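Local coordinates for methyl-accepting chemotaxis protein (Vibrio parahaemolyticus, PDB 4EXO) that probably senses small carboxylates such as pyruvate through a periplasmic Cache (PAS-like) domain and signals to the chemotaxis machinery, at residues Lys30-Ser35 against Gly39-Ala44; Ala20-Gly25 against Leu125-Tyr130. All coordinates share one frame; numbering follows the deposited sequence. Where two conformers were deposited one is given.

Both contacts belong to one single Cache domain. Along the chain, both segments of interaction 1 fall between the two segments of interaction 2: A20-G25, K30-S35, G39-A44, then L125-Y130. Interaction 2 is buried and sets the long helix 2-28 against strand 120-131 of the antiparallel sheet, about 100 residues on in sequence. Interaction 1 lies at the surface, where a short loop joins helix 30-34 to helix 42-51. Their centres are about 18 Å apart and their nearest atoms about 5 Å, without touching; helices 2-28 and 30-34 are consecutive in the chain. Interaction 2 thus fixes the long helix to the sheet, while interaction 1 folds the next helices together on the same domain.

Interaction 1 (Lys30-Ser35 against Gly39-Ala44); sequences KPLYDS and GSNKQA
L32 lays its forked side chain over N41 and the first turn of helix 42-51. Its CG lies anti to the carbonyl carbon (chi1 -69°), which sends both methyls across to the other segment. CD2 rests against the amide carbon of N41, with L32 CD2 to N41 CG at 3.7 Å, while CD1 reaches the methyl of A44, L32 CD1 to A44 CB being 3.9 Å. Leucine suits the place because its two branches serve two neighbours at once; beyond them it also packs on A45 and I48. The small A44 lets the helix come close.

The polar half of the contact belongs to N41. Its ND2 donates to L32 O over 3.0 Å, with an N-H...O angle of 157°; the donor lies in the carbonyl plane on a lone pair, and the acceptor sits close to the plane of the amide. The same ND2 is 3.1 Å from S35 OG. That hydroxyl donates to P31 O at 2.9 Å, while S35 N reaches the same oxygen from the opposite face, so one carbonyl near the helix end takes two donors. Asparagine thus offers both an N-H for a carbonyl near the helix end and a flat surface for a methyl.

Within the connection, D36 accepts from the backbone N of both G39 and N41. G39 has positive phi (88°), a conformation easy for glycine. The result is a tight connection between two consecutive helices, 30-34 and 42-51, closed by D36 and the type I turn from G39 to K42, on the surface of the Cache domain.

Interaction 2 (Ala20-Gly25 against Leu125-Tyr130); sequences AYMMMG and LGYAEY
M22, a selenomethionine, packs between helix 2-28 and strand 120-131 and makes the main contacts itself. With CG anti to the backbone N (chi1 179°) the side chain sets out toward the strand, then bends at its next two torsions, which brings the terminal methyl back over the strand backbone: M22 CE lies 3.5 Å from Y127 O. At the start of the chain M22 CB meets the ring of Y127 at its edge, near the ring plane, 3.6 Å from Y127 CE2. The flexible, unbranched methionine chain suits this place, since it can curl between an aromatic edge and a backbone carbonyl. Further packing on F60, L138 and T140 encloses M22 on this buried side.

The solvent side is that of the partly exposed E129. The approach is nevertheless close there: M22 CG lies beside the carboxylate, 3.4 Å from E129 CD, and the two side chains lie alongside with opposite headings. The carboxylate is turned to the tyrosine. Y127 OH donates to E129 OE2 at 2.7 Å, and OE2, in the plane of the ring, receives it on its anti lone pair, the one away from OE1. K19 also donates to Y127 OH, and such a nearby ammonium group may strengthen the hydroxyl as a donor. Tyrosine serves well here, its ring edge packing on M22 while its hydroxyl links K19 to E129.

The axes of A20-G25 and L125-Y130 approach to 9.3 Å and cross at -39°. A long N-terminal helix laid across one face of a central antiparallel sheet is characteristic of Cache domains, which share the PAS-like fold.

Interaction 1 (Lys30-Ser35 against Gly39-Ala44)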
ATOM      1  N   LYS A  30     -10.407  -2.397  -6.294  1.00 24.46           N
ATOM      2  CA  LYS A  30     -10.751  -2.600  -7.707  1.00 26.89           C
ATOM      3  C   LYS A  30     -11.866  -3.653  -7.972  1.00 27.24           C
ATOM      4  O   LYS A  30     -12.759  -3.407  -8.786  1.00 26.92           O
ATOM      5  CB  LYS A  30      -9.485  -2.879  -8.531  1.00 27.24           C
ATOM      6  CG  LYS A  30      -9.725  -2.897 -10.015  1.00 32.59           C
ATOM      7  CD  LYS A  30      -8.430  -2.694 -10.803  1.00 38.29           C
ATOM      8  CE  LYS A  30      -8.755  -2.562 -12.309  1.00 40.89           C
ATOM      9  NZ  LYS A  30      -9.267  -3.834 -12.843  1.00 42.54           N
ATOM     10  N   PRO A  31     -11.822  -4.814  -7.286  1.00 28.04           N
ATOM     11  CA  PRO A  31     -12.896  -5.821  -7.489  1.00 28.62           C
ATOM     12  C   PRO A  31     -14.266  -5.214  -7.196  1.00 28.35           C
ATOM     13  O   PRO A  31     -15.206  -5.375  -7.990  1.00 28.17           O
ATOM     14  CB  PRO A  31     -12.579  -6.884  -6.433  1.00 28.77           C
ATOM     15  CG  PRO A  31     -11.077  -6.774  -6.251  1.00 30.87           C
ATOM     16  CD  PRO A  31     -10.789  -5.300  -6.346  1.00 27.23           C
ATOM     17  N   LEU A  32     -14.354  -4.456  -6.100  1.00 27.25           N
ATOM     18  CA  LEU A  32     -15.594  -3.763  -5.736  1.00 26.26           C
ATOM     19  C   LEU A  32     -15.995  -2.651  -6.708  1.00 26.28           C
ATOM     20  O   LEU A  32     -17.170  -2.561  -7.120  1.00 26.36           O
ATOM     21  CB  LEU A  32     -15.467  -3.201  -4.322  1.00 26.29           C
ATOM     22  CG  LEU A  32     -15.416  -4.171  -3.149  1.00 26.15           C
ATOM     23  CD1 LEU A  32     -14.912  -3.449  -1.875  1.00 27.04           C
ATOM     24  CD2 LEU A  32     -16.764  -4.828  -2.874  1.00 27.43           C
ATOM     25  N   TYR A  33     -15.035  -1.805  -7.067  1.00 25.30           N
ATOM     26  CA  TYR A  33     -15.251  -0.689  -7.973  1.00 26.18           C
ATOM     27  C   TYR A  33     -15.748  -1.198  -9.329  1.00 27.97           C
ATOM     28  O   TYR A  33     -16.735  -0.683  -9.849  1.00 27.73           O
ATOM     29  CB  TYR A  33     -13.936   0.065  -8.171  1.00 25.35           C
ATOM     30  CG  TYR A  33     -14.018   1.403  -8.894  1.00 25.29           C
ATOM     31  CD1 TYR A  33     -14.632   2.518  -8.289  1.00 23.78           C
ATOM     32  CD2 TYR A  33     -13.410   1.579 -10.143  1.00 25.34           C
ATOM     33  CE1 TYR A  33     -14.679   3.767  -8.930  1.00 25.07           C
ATOM     34  CE2 TYR A  33     -13.455   2.832 -10.801  1.00 26.14           C
ATOM     35  CZ  TYR A  33     -14.088   3.917 -10.173  1.00 25.94           C
ATOM     36  OH  TYR A  33     -14.100   5.146 -10.806  1.00 26.58           O
ATOM     37  N   ASP A  34     -15.041  -2.189  -9.878  1.00 29.24           N
ATOM     38  CA  ASP A  34     -15.353  -2.743 -11.194  1.00 31.82           C
ATOM     39  C   ASP A  34     -16.747  -3.401 -11.245  1.00 32.76           C
ATOM     40  O   ASP A  34     -17.453  -3.242 -12.241  1.00 34.01           O
ATOM     41  CB  ASP A  34     -14.258  -3.711 -11.668  1.00 31.07           C
ATOM     42  CG  ASP A  34     -12.974  -2.995 -12.085  1.00 33.37           C
ATOM     43  OD1 ASP A  34     -12.952  -1.753 -12.206  1.00 35.66           O
ATOM     44  OD2 ASP A  34     -11.954  -3.668 -12.303  1.00 35.61           O
ATOM     45  N   SER A  35     -17.126  -4.120 -10.184  1.00 32.80           N
ATOM     46  CA  SER A  35     -18.412  -4.817 -10.105  1.00 33.72           C
ATOM     47  C   SER A  35     -19.575  -4.008  -9.518  1.00 34.21           C
ATOM     48  O   SER A  35     -20.673  -4.549  -9.315  1.00 33.67           O
ATOM     49  CB  SER A  35     -18.265  -6.112  -9.296  1.00 33.78           C
ATOM     50  OG  SER A  35     -18.065  -5.842  -7.917  1.00 32.99           O
ATOM     51  N   GLY A  39     -23.528   2.253  -6.930  1.00 38.52           N
ATOM     52  CA  GLY A  39     -23.063   2.599  -5.594  1.00 36.43           C
ATOM     53  C   GLY A  39     -23.197   1.487  -4.581  1.00 35.52           C
ATOM     54  O   GLY A  39     -22.860   1.679  -3.403  1.00 34.40           O
ATOM     55  N   SER A  40     -23.655   0.317  -5.038  1.00 34.69           N
ATOM     56  CA  SER A  40     -23.812  -0.868  -4.185  1.00 34.50           C
ATOM     57  C   SER A  40     -22.583  -1.209  -3.330  1.00 33.44           C
ATOM     58  O   SER A  40     -22.717  -1.690  -2.203  1.00 33.93           O
ATOM     59  CB  SER A  40     -24.201  -2.111  -5.019  1.00 35.58           C
ATOM     60  OG  SER A  40     -23.222  -2.421  -6.020  1.00 36.58           O
ATOM     61  N   ASN A  41     -21.394  -0.959  -3.863  1.00 31.16           N
ATOM     62  CA  ASN A  41     -20.172  -1.442  -3.221  1.00 30.28           C
ATOM     63  C   ASN A  41     -19.375  -0.351  -2.504  1.00 28.92           C
ATOM     64  O   ASN A  41     -18.294  -0.626  -1.968  1.00 28.31           O
ATOM     65  CB  ASN A  41     -19.287  -2.133  -4.269  1.00 30.07           C
ATOM     66  CG  ASN A  41     -19.788  -3.524  -4.626  1.00 30.98           C
ATOM     67  OD1 ASN A  41     -20.491  -4.175  -3.831  1.00 31.12           O
ATOM     68  ND2 ASN A  41     -19.413  -3.999  -5.812  1.00 29.12           N
ATOM     69  N   LYS A  42     -19.902   0.877  -2.498  1.00 28.55           N
ATOM     70  CA  LYS A  42     -19.175   2.016  -1.928  1.00 27.94           C
ATOM     71  C   LYS A  42     -18.913   1.798  -0.445  1.00 27.76           C
ATOM     72  O   LYS A  42     -17.805   2.075   0.048  1.00 27.04           O
ATOM     73  CB  LYS A  42     -19.959   3.310  -2.105  1.00 28.53           C
ATOM     74  CG  LYS A  42     -19.888   3.951  -3.465  1.00 29.73           C
ATOM     75  CD  LYS A  42     -20.817   5.155  -3.400  1.00 33.60           C
ATOM     76  CE  LYS A  42     -20.519   6.205  -4.402  1.00 34.17           C
ATOM     77  NZ  LYS A  42     -21.534   7.324  -4.206  1.00 35.87           N
ATOM     78  N   GLN A  43     -19.922   1.287   0.271  1.00 26.77           N
ATOM     79  CA  GLN A  43     -19.774   1.070   1.697  1.00 27.28           C
ATOM     80  C   GLN A  43     -18.658   0.074   1.989  1.00 26.39           C
ATOM     81  O   GLN A  43     -17.835   0.290   2.891  1.00 25.69           O
ATOM     82  CB  GLN A  43     -21.092   0.613   2.350  1.00 27.84           C
ATOM     83  CG  GLN A  43     -20.964   0.340   3.825  1.00 31.47           C
ATOM     84  CD  GLN A  43     -20.603   1.613   4.623  1.00 36.84           C
ATOM     85  OE1 GLN A  43     -21.141   2.697   4.364  1.00 36.11           O
ATOM     86  NE2 GLN A  43     -19.677   1.476   5.584  1.00 39.49           N
ATOM     87  N   ALA A  44     -18.637  -1.026   1.242  1.00 25.24           N
ATOM     88  CA  ALA A  44     -17.582  -2.028   1.435  1.00 24.63           C
ATOM     89  C   ALA A  44     -16.176  -1.480   1.092  1.00 22.92           C
ATOM     90  O   ALA A  44     -15.169  -1.835   1.744  1.00 21.18           O
ATOM     91  CB  ALA A  44     -17.893  -3.293   0.603  1.00 24.79           C
TER

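Interaction 2 (Ala20-Gly25 against Leu125-Tyr130)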
ATOM      1  N   ALA A  20       2.756   5.119  -5.363  1.00 19.30           N
ATOM      2  CA  ALA A  20       2.678   3.689  -5.004  1.00 18.80           C
ATOM      3  C   ALA A  20       1.575   3.415  -3.989  1.00 17.97           C
ATOM      4  O   ALA A  20       0.769   2.491  -4.152  1.00 19.16           O
ATOM      5  CB  ALA A  20       4.041   3.181  -4.442  1.00 18.14           C
ATOM      6  N   TYR A  21       1.547   4.196  -2.916  1.00 17.48           N
ATOM      7  CA  TYR A  21       0.505   4.003  -1.895  1.00 18.61           C
ATOM      8  C   TYR A  21      -0.868   4.206  -2.498  1.00 19.28           C
ATOM      9  O   TYR A  21      -1.791   3.452  -2.184  1.00 19.15           O
ATOM     10  CB  TYR A  21       0.686   5.017  -0.750  1.00 18.50           C
ATOM     11  CG  TYR A  21       2.039   4.896  -0.016  1.00 18.97           C
ATOM     12  CD1 TYR A  21       2.625   3.652   0.184  1.00 23.56           C
ATOM     13  CD2 TYR A  21       2.683   6.027   0.488  1.00 22.38           C
ATOM     14  CE1 TYR A  21       3.827   3.515   0.869  1.00 24.73           C
ATOM     15  CE2 TYR A  21       3.890   5.911   1.179  1.00 23.77           C
ATOM     16  CZ  TYR A  21       4.447   4.659   1.365  1.00 26.51           C
ATOM     17  OH  TYR A  21       5.650   4.532   2.019  1.00 28.95           O
HETATM   18  N   MSE A  22      -1.011   5.241  -3.350  1.00 19.41           N
HETATM   19  CA  MSE A  22      -2.300   5.471  -3.996  1.00 20.55           C
HETATM   20  C   MSE A  22      -2.689   4.249  -4.849  1.00 20.35           C
HETATM   21  O   MSE A  22      -3.844   3.815  -4.819  1.00 19.81           O
HETATM   22  CB  MSE A  22      -2.291   6.744  -4.880  1.00 20.04           C
HETATM   23  CG  MSE A  22      -3.636   7.017  -5.601  1.00 20.92           C
HETATM   24 SE   MSE A  22      -5.198   7.210  -4.396  0.70 23.44          SE
HETATM   25  CE  MSE A  22      -4.443   8.541  -3.227  1.00 22.35           C
HETATM   26  N   MSE A  23      -1.745   3.726  -5.625  1.00 19.76           N
HETATM   27  CA  MSE A  23      -1.997   2.521  -6.416  1.00 20.69           C
HETATM   28  C   MSE A  23      -2.506   1.374  -5.562  1.00 20.25           C
HETATM   29  O   MSE A  23      -3.439   0.679  -5.944  1.00 20.88           O
HETATM   30  CB  MSE A  23      -0.756   2.056  -7.192  1.00 21.64           C
HETATM   31  CG  MSE A  23      -1.123   0.959  -8.149  1.00 23.44           C
HETATM   32 SE   MSE A  23       0.432   0.417  -9.211  0.70 28.33          SE
HETATM   33  CE  MSE A  23       0.583   1.874 -10.483  1.00 27.32           C
HETATM   34  N   MSE A  24      -1.926   1.195  -4.381  0.50 19.77           N
HETATM   35  CA  MSE A  24      -2.385   0.125  -3.494  0.50 19.81           C
HETATM   36  C   MSE A  24      -3.830   0.284  -3.064  0.50 19.83           C
HETATM   37  O   MSE A  24      -4.576  -0.694  -3.023  0.50 20.16           O
HETATM   38  CB  MSE A  24      -1.468   0.008  -2.278  0.50 20.12           C
HETATM   39  CG  MSE A  24      -0.051  -0.315  -2.681  0.50 20.29           C
HETATM   40 SE   MSE A  24       1.034  -0.800  -1.154  0.30 21.34          SE
HETATM   41  CE  MSE A  24       0.209  -2.468  -0.640  0.50 20.20           C
ATOM     42  N   GLY A  25      -4.218   1.514  -2.731  1.00 19.72           N
ATOM     43  CA  GLY A  25      -5.584   1.780  -2.315  1.00 20.32           C
ATOM     44  C   GLY A  25      -6.579   1.563  -3.467  1.00 20.01           C
ATOM     45  O   GLY A  25      -7.580   0.881  -3.306  1.00 19.55           O
ATOM     46  N   LEU A 125       2.234  17.023   2.356  1.00 20.10           N
ATOM     47  CA  LEU A 125       2.140  16.978   0.901  1.00 19.53           C
ATOM     48  C   LEU A 125       1.095  15.927   0.549  1.00 19.30           C
ATOM     49  O   LEU A 125       1.292  14.762   0.809  1.00 18.37           O
ATOM     50  CB  LEU A 125       3.487  16.650   0.261  1.00 19.30           C
ATOM     51  CG  LEU A 125       3.459  16.366  -1.267  1.00 21.83           C
ATOM     52  CD1 LEU A 125       2.921  17.599  -2.022  1.00 21.48           C
ATOM     53  CD2 LEU A 125       4.865  16.010  -1.736  1.00 24.89           C
ATOM     54  N   GLY A 126      -0.026  16.362  -0.012  1.00 18.90           N
ATOM     55  CA  GLY A 126      -1.117  15.446  -0.362  1.00 18.99           C
ATOM     56  C   GLY A 126      -1.037  15.010  -1.800  1.00 19.04           C
ATOM     57  O   GLY A 126      -0.419  15.685  -2.625  1.00 19.38           O
ATOM     58  N   TYR A 127      -1.629  13.863  -2.090  1.00 18.78           N
ATOM     59  CA  TYR A 127      -1.657  13.310  -3.437  1.00 18.88           C
ATOM     60  C   TYR A 127      -3.049  12.675  -3.609  1.00 18.75           C
ATOM     61  O   TYR A 127      -3.494  11.904  -2.771  1.00 18.51           O
ATOM     62  CB  TYR A 127      -0.525  12.285  -3.687  1.00 19.36           C
ATOM     63  CG  TYR A 127      -0.688  11.687  -5.079  1.00 19.72           C
ATOM     64  CD1 TYR A 127      -0.492  12.475  -6.210  1.00 19.00           C
ATOM     65  CD2 TYR A 127      -1.152  10.380  -5.244  1.00 17.77           C
ATOM     66  CE1 TYR A 127      -0.703  11.951  -7.498  1.00 19.46           C
ATOM     67  CE2 TYR A 127      -1.351   9.837  -6.526  1.00 21.07           C
ATOM     68  CZ  TYR A 127      -1.130  10.648  -7.639  1.00 20.57           C
ATOM     69  OH  TYR A 127      -1.308  10.151  -8.899  1.00 21.54           O
ATOM     70  N   ALA A 128      -3.762  13.068  -4.664  1.00 18.72           N
ATOM     71  CA  ALA A 128      -5.117  12.587  -4.932  1.00 18.36           C
ATOM     72  C   ALA A 128      -5.334  12.129  -6.407  1.00 18.83           C
ATOM     73  O   ALA A 128      -4.720  12.689  -7.376  1.00 17.94           O
ATOM     74  CB  ALA A 128      -6.156  13.673  -4.511  1.00 18.37           C
ATOM     75  N   GLU A 129      -6.151  11.075  -6.550  1.00 18.86           N
ATOM     76  CA  GLU A 129      -6.563  10.552  -7.844  1.00 19.64           C
ATOM     77  C   GLU A 129      -8.086  10.535  -7.904  1.00 20.40           C
ATOM     78  O   GLU A 129      -8.776  10.321  -6.887  1.00 20.42           O
ATOM     79  CB  GLU A 129      -5.957   9.153  -8.096  1.00 19.87           C
ATOM     80  CG  GLU A 129      -4.494   9.223  -8.606  1.00 25.43           C
ATOM     81  CD  GLU A 129      -3.843   7.819  -8.890  1.00 28.85           C
ATOM     82  OE1 GLU A 129      -4.606   6.790  -8.880  1.00 24.01           O
ATOM     83  OE2 GLU A 129      -2.576   7.791  -9.095  1.00 26.24           O
ATOM     84  N   TYR A 130      -8.621  10.814  -9.087  1.00 20.20           N
ATOM     85  CA  TYR A 130     -10.078  10.916  -9.247  1.00 20.95           C
ATOM     86  C   TYR A 130     -10.656   9.594  -9.745  1.00 21.32           C
ATOM     87  O   TYR A 130     -10.147   9.023 -10.736  1.00 21.93           O
ATOM     88  CB  TYR A 130     -10.409  12.061 -10.224  1.00 20.35           C
ATOM     89  CG  TYR A 130     -11.900  12.283 -10.405  1.00 20.22           C
ATOM     90  CD1 TYR A 130     -12.737  12.460  -9.300  1.00 20.51           C
ATOM     91  CD2 TYR A 130     -12.481  12.313 -11.680  1.00 20.26           C
ATOM     92  CE1 TYR A 130     -14.113  12.664  -9.448  1.00 21.52           C
ATOM     93  CE2 TYR A 130     -13.858  12.513 -11.847  1.00 20.88           C
ATOM     94  CZ  TYR A 130     -14.673  12.677 -10.727  1.00 23.80           C
ATOM     95  OH  TYR A 130     -16.038  12.874 -10.859  1.00 20.30           O
TER